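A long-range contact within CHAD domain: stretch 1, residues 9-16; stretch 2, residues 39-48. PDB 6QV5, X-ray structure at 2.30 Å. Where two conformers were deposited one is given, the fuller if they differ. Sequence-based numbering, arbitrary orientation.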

ATOM      1  N   GLY A   9      18.390  -9.383   4.754  1.00 90.85           N
ATOM      2  CA  GLY A   9      18.432 -10.633   5.501  1.00 90.64           C
ATOM      3  C   GLY A   9      18.185 -10.448   6.983  1.00 94.26           C
ATOM      4  O   GLY A   9      18.878  -9.657   7.631  1.00 93.93           O
ATOM      5  N   HIS A  10      17.176 -11.178   7.519  1.00 90.42           N
ATOM      6  CA  HIS A  10      16.713 -11.213   8.919  1.00 89.99           C
ATOM      7  C   HIS A  10      16.067  -9.902   9.411  1.00 93.13           C
ATOM      8  O   HIS A  10      15.005  -9.959  10.035  1.00 92.70           O
ATOM      9  CB  HIS A  10      17.818 -11.671   9.889  1.00 90.73           C
ATOM     10  N   ALA A  11      16.704  -8.740   9.149  1.00 89.02           N
ATOM     11  CA  ALA A  11      16.218  -7.425   9.574  1.00 88.44           C
ATOM     12  C   ALA A  11      15.316  -6.746   8.525  1.00 91.27           C
ATOM     13  O   ALA A  11      15.672  -6.729   7.342  1.00 90.69           O
ATOM     14  CB  ALA A  11      17.390  -6.521   9.927  1.00 89.20           C
ATOM     15  N   PRO A  12      14.156  -6.169   8.933  1.00 87.15           N
ATOM     16  CA  PRO A  12      13.284  -5.498   7.950  1.00 86.63           C
ATOM     17  C   PRO A  12      13.799  -4.114   7.563  1.00 89.46           C
ATOM     18  O   PRO A  12      14.312  -3.385   8.416  1.00 88.90           O
ATOM     19  CB  PRO A  12      11.924  -5.414   8.664  1.00 88.41           C
ATOM     20  CG  PRO A  12      12.110  -6.077  10.009  1.00 92.92           C
ATOM     21  CD  PRO A  12      13.575  -6.095  10.285  1.00 88.56           C
ATOM     22  N   PHE A  13      13.661  -3.752   6.276  1.00 85.42           N
ATOM     23  CA  PHE A  13      14.110  -2.460   5.763  1.00 84.92           C
ATOM     24  C   PHE A  13      12.941  -1.521   5.481  1.00 88.38           C
ATOM     25  O   PHE A  13      12.108  -1.803   4.616  1.00 87.58           O
ATOM     26  CB  PHE A  13      14.999  -2.635   4.515  1.00 86.63           C
ATOM     27  CG  PHE A  13      15.664  -1.374   4.006  1.00 88.10           C
ATOM     28  CD1 PHE A  13      16.917  -0.993   4.472  1.00 91.19           C
ATOM     29  CD2 PHE A  13      15.061  -0.595   3.024  1.00 90.15           C
ATOM     30  CE1 PHE A  13      17.540   0.165   3.989  1.00 92.03           C
ATOM     31  CE2 PHE A  13      15.683   0.562   2.544  1.00 92.91           C
ATOM     32  CZ  PHE A  13      16.918   0.933   3.029  1.00 91.00           C
ATOM     33  N   ARG A  14      12.896  -0.398   6.211  1.00 85.17           N
ATOM     34  CA  ARG A  14      11.889   0.646   6.041  1.00 85.13           C
ATOM     35  C   ARG A  14      12.382   1.654   5.004  1.00 89.22           C
ATOM     36  O   ARG A  14      13.596   1.794   4.820  1.00 88.61           O
ATOM     37  CB  ARG A  14      11.599   1.345   7.375  1.00 85.54           C
ATOM     38  CG  ARG A  14      10.507   0.666   8.177  1.00 97.14           C
ATOM     39  CD  ARG A  14      11.000   0.194   9.530  1.00108.43           C
ATOM     40  NE  ARG A  14       9.988  -0.605  10.225  1.00118.13           N
ATOM     41  CZ  ARG A  14       9.066  -0.108  11.043  1.00133.21           C
ATOM     42  NH1 ARG A  14       9.018   1.198  11.286  1.00120.51           N
ATOM     43  NH2 ARG A  14       8.186  -0.910  11.627  1.00121.01           N
ATOM     44  N   ALA A  15      11.445   2.348   4.326  1.00 86.08           N
ATOM     45  CA  ALA A  15      11.754   3.351   3.303  1.00 86.07           C
ATOM     46  C   ALA A  15      12.650   4.452   3.868  1.00 90.73           C
ATOM     47  O   ALA A  15      12.312   5.063   4.886  1.00 90.23           O
ATOM     48  CB  ALA A  15      10.471   3.946   2.743  1.00 86.76           C
ATOM     49  N   GLN A  16      13.822   4.650   3.237  1.00 87.98           N
ATOM     50  CA  GLN A  16      14.810   5.654   3.634  1.00 88.14           C
ATOM     51  C   GLN A  16      14.242   7.061   3.464  1.00 92.81           C
ATOM     52  O   GLN A  16      13.564   7.330   2.469  1.00 92.29           O
ATOM     53  CB  GLN A  16      16.101   5.496   2.817  1.00 89.50           C
ATOM     54  CG  GLN A  16      17.321   5.165   3.665  1.00104.71           C
ATOM     55  CD  GLN A  16      18.591   5.188   2.851  1.00123.44           C
ATOM     56  OE1 GLN A  16      19.021   4.171   2.298  1.00118.28           O
ATOM     57  NE2 GLN A  16      19.222   6.349   2.764  1.00115.78           N
ATOM     58  N   GLU A  39      14.928   0.536  -3.884  1.00 56.90           N
ATOM     59  CA  GLU A  39      15.776   0.146  -2.748  1.00 56.41           C
ATOM     60  C   GLU A  39      14.908  -0.473  -1.640  1.00 58.72           C
ATOM     61  O   GLU A  39      15.299  -1.485  -1.057  1.00 58.34           O
ATOM     62  CB  GLU A  39      16.574   1.351  -2.213  1.00 57.91           C
ATOM     63  CG  GLU A  39      17.539   1.021  -1.082  1.00 69.96           C
ATOM     64  CD  GLU A  39      18.070   2.200  -0.283  1.00 95.87           C
ATOM     65  OE1 GLU A  39      17.287   3.132   0.012  1.00 92.96           O
ATOM     66  OE2 GLU A  39      19.272   2.178   0.065  1.00 91.91           O
ATOM     67  N   HIS A  40      13.719   0.115  -1.387  1.00 54.00           N
ATOM     68  CA  HIS A  40      12.747  -0.348  -0.389  1.00 53.17           C
ATOM     69  C   HIS A  40      12.260  -1.776  -0.698  1.00 55.10           C
ATOM     70  O   HIS A  40      12.044  -2.563   0.223  1.00 53.78           O
ATOM     71  CB  HIS A  40      11.570   0.648  -0.291  1.00 53.98           C
ATOM     72  CG  HIS A  40      10.672   0.472   0.900  1.00 57.36           C
ATOM     73  ND1 HIS A  40       9.439   1.097   0.963  1.00 59.11           N
ATOM     74  CD2 HIS A  40      10.858  -0.235   2.042  1.00 59.03           C
ATOM     75  CE1 HIS A  40       8.909   0.738   2.121  1.00 58.43           C
ATOM     76  NE2 HIS A  40       9.727  -0.061   2.807  1.00 58.76           N
ATOM     77  N   ILE A  41      12.143  -2.115  -1.995  1.00 51.49           N
ATOM     78  CA  ILE A  41      11.743  -3.440  -2.478  1.00 51.06           C
ATOM     79  C   ILE A  41      12.930  -4.421  -2.371  1.00 55.90           C
ATOM     80  O   ILE A  41      12.788  -5.477  -1.748  1.00 55.54           O
ATOM     81  CB  ILE A  41      11.180  -3.353  -3.937  1.00 53.73           C
ATOM     82  CG1 ILE A  41       9.926  -2.454  -4.009  1.00 53.71           C
ATOM     83  CG2 ILE A  41      10.892  -4.746  -4.526  1.00 54.16           C
ATOM     84  CD1 ILE A  41       9.623  -1.846  -5.379  1.00 57.23           C
ATOM     85  N   GLN A  42      14.083  -4.046  -2.986  1.00 53.28           N
ATOM     86  CA  GLN A  42      15.320  -4.832  -3.056  0.54 53.30           C
ATOM     87  C   GLN A  42      15.897  -5.234  -1.690  1.00 57.78           C
ATOM     88  O   GLN A  42      16.288  -6.389  -1.515  1.00 57.51           O
ATOM     89  CB  GLN A  42      16.367  -4.081  -3.905  0.54 54.55           C
ATOM     90  CG  GLN A  42      17.691  -4.813  -4.116  0.54 67.87           C
ATOM     91  CD  GLN A  42      18.766  -4.371  -3.148  0.54 86.16           C
ATOM     92  OE1 GLN A  42      19.121  -3.188  -3.060  0.54 82.23           O
ATOM     93  NE2 GLN A  42      19.317  -5.317  -2.405  0.54 77.12           N
ATOM     94  N   ARG A  43      15.983  -4.290  -0.737  1.00 55.38           N
ATOM     95  CA  ARG A  43      16.567  -4.556   0.585  1.00 55.68           C
ATOM     96  C   ARG A  43      15.745  -5.515   1.473  1.00 60.28           C
ATOM     97  O   ARG A  43      16.220  -5.900   2.546  1.00 60.09           O
ATOM     98  CB  ARG A  43      16.884  -3.249   1.330  1.00 56.50           C
ATOM     99  CG  ARG A  43      17.956  -2.373   0.663  1.00 69.09           C
ATOM    100  CD  ARG A  43      19.377  -2.871   0.874  1.00 82.85           C
ATOM    101  NE  ARG A  43      19.871  -2.566   2.217  1.00 95.03           N
ATOM    102  CZ  ARG A  43      20.495  -3.438   3.002  1.00111.53           C
ATOM    103  NH1 ARG A  43      20.706  -4.683   2.591  1.00100.19           N
ATOM    104  NH2 ARG A  43      20.911  -3.072   4.208  1.00 98.52           N
ATOM    105  N   ASN A  44      14.553  -5.936   1.009  1.00 56.93           N
ATOM    106  CA  ASN A  44      13.691  -6.879   1.723  1.00 56.75           C
ATOM    107  C   ASN A  44      13.632  -8.268   1.057  1.00 61.00           C
ATOM    108  O   ASN A  44      13.109  -9.199   1.665  1.00 60.63           O
ATOM    109  CB  ASN A  44      12.294  -6.291   1.938  1.00 56.26           C
ATOM    110  CG  ASN A  44      12.254  -5.235   3.012  1.00 74.17           C
ATOM    111  OD1 ASN A  44      12.440  -5.511   4.201  1.00 68.57           O
ATOM    112  ND2 ASN A  44      12.007  -3.998   2.619  1.00 64.65           N
ATOM    113  N   GLU A  45      14.209  -8.405  -0.163  1.00 58.17           N
ATOM    114  CA  GLU A  45      14.271  -9.625  -0.988  1.00 58.29           C
ATOM    115  C   GLU A  45      14.632 -10.910  -0.244  1.00 62.93           C
ATOM    116  O   GLU A  45      13.834 -11.848  -0.236  1.00 62.73           O
ATOM    117  CB  GLU A  45      15.270  -9.443  -2.140  1.00 59.66           C
ATOM    118  CG  GLU A  45      14.721  -8.740  -3.362  1.00 69.89           C
ATOM    119  CD  GLU A  45      15.741  -8.481  -4.457  1.00 86.42           C
ATOM    120  OE1 GLU A  45      16.713  -9.262  -4.575  1.00 81.39           O
ATOM    121  OE2 GLU A  45      15.557  -7.499  -5.209  1.00 78.24           O
ATOM    122  N   VAL A  46      15.856 -10.962   0.330  1.00 60.04           N
ATOM    123  CA  VAL A  46      16.439 -12.112   1.035  1.00 60.15           C
ATOM    124  C   VAL A  46      15.537 -12.610   2.177  1.00 64.22           C
ATOM    125  O   VAL A  46      15.269 -13.810   2.262  1.00 63.96           O
ATOM    126  CB  VAL A  46      17.896 -11.820   1.507  1.00 64.12           C
ATOM    127  CG1 VAL A  46      18.537 -13.047   2.153  1.00 63.92           C
ATOM    128  CG2 VAL A  46      18.763 -11.317   0.353  1.00 63.92           C
ATOM    129  N   ALA A  47      15.052 -11.683   3.020  1.00 60.87           N
ATOM    130  CA  ALA A  47      14.186 -11.980   4.161  1.00 60.58           C
ATOM    131  C   ALA A  47      12.811 -12.527   3.763  1.00 64.27           C
ATOM    132  O   ALA A  47      12.252 -13.336   4.504  1.00 64.13           O
ATOM    133  CB  ALA A  47      14.040 -10.751   5.035  1.00 61.32           C
ATOM    134  N   VAL A  48      12.275 -12.103   2.601  1.00 60.50           N
ATOM    135  CA  VAL A  48      10.981 -12.586   2.096  1.00 60.23           C
ATOM    136  C   VAL A  48      11.154 -14.006   1.522  1.00 64.33           C
ATOM    137  O   VAL A  48      10.282 -14.854   1.717  1.00 63.91           O
ATOM    138  CB  VAL A  48      10.306 -11.593   1.102  1.00 64.00           C
ATOM    139  CG1 VAL A  48       9.003 -12.159   0.534  1.00 63.84           C
ATOM    140  CG2 VAL A  48      10.036 -10.249   1.773  1.00 63.74           C
TER
HETATM  141  O   HOH W   1      16.146  -8.812   3.150  1.00 55.61           O
HETATM  142  O   HOH W   2      14.338   3.350   0.461  1.00 54.06           O

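What fastens the extended segment to the helical one? The centre is Asn-44, whose side-chain amide reads the backbone of Phe-13 at both ends. Phe-13 N donates to Asn-44 OD1 at 3.0 Å, and Asn-44 ND2 donates to Phe-13 O, also at 3.0 Å; both bonds are nearly straight. The CA-to-CB bond of Asn-44 points sideways, but chi1 in m (-74°) and chi2 of -68° bring the amide up to the backbone of Phe-13. The same ND2 also donates to His-40 O at 2.8 Å, so the amide is held from its own stretch as well, with its orientation fixed by three hydrogen bonds.

Where does the side chain of Phe-13 go once its backbone is held? It points toward the other stretch, and with chi1 in t (-172°) and chi2 at 90° its ring lies along residues 39 to 43. Arg-43 CB sits over one face, 3.8 Å from the centroid of the Phe-13 ring and 24° off the normal, a CH-pi contact. The edge of the ring meets the backbone near His-40 CA, while Phe-13 CZ comes within 3.7 Å of Glu-39 CD. Arg-43 has chi1, chi2 and chi3 all in m, a folded course that keeps its aliphatic part and guanidinium near the ring. Phe-13 accordingly has more surface covered by the other stretch than any other residue here.

How does His-40 meet the next residues of the first stretch? With chi1 in t (-166°) the imidazole comes nearer to the first stretch than the sideways CA-to-CB bond alone would suggest. Ala-15 CB packs over the ring face, 3.7 Å from the centroid of the His-40 ring and 21° off its normal, a CH-pi contact. Phe-13 O lies at the ring's edge, 3.3 Å from His-40 CD2. Both ring nitrogens of His-40 are hydrogen-bonded elsewhere in the structure, which helps to settle its orientation.

What bridges the stretches at the two ends of the contact? A water molecule does so at each. Near Gly-9, the O atom of water 1 accepts from Gly-9 N at 2.8 Å and from Ala-47 N at 3.1 Å, and donates to Arg-43 O at 3.0 Å, linking the stretches where the CA atoms of Gly-9 and Ala-47 come within 4.7 Å. At the other end, the O atom of water 2 accepts from Gln-16 N at 3.1 Å and donates to Glu-39 OE1 at 3.0 Å. Glu-39, with chi1 and chi2 both in t, is extended enough to carry its carboxylate there.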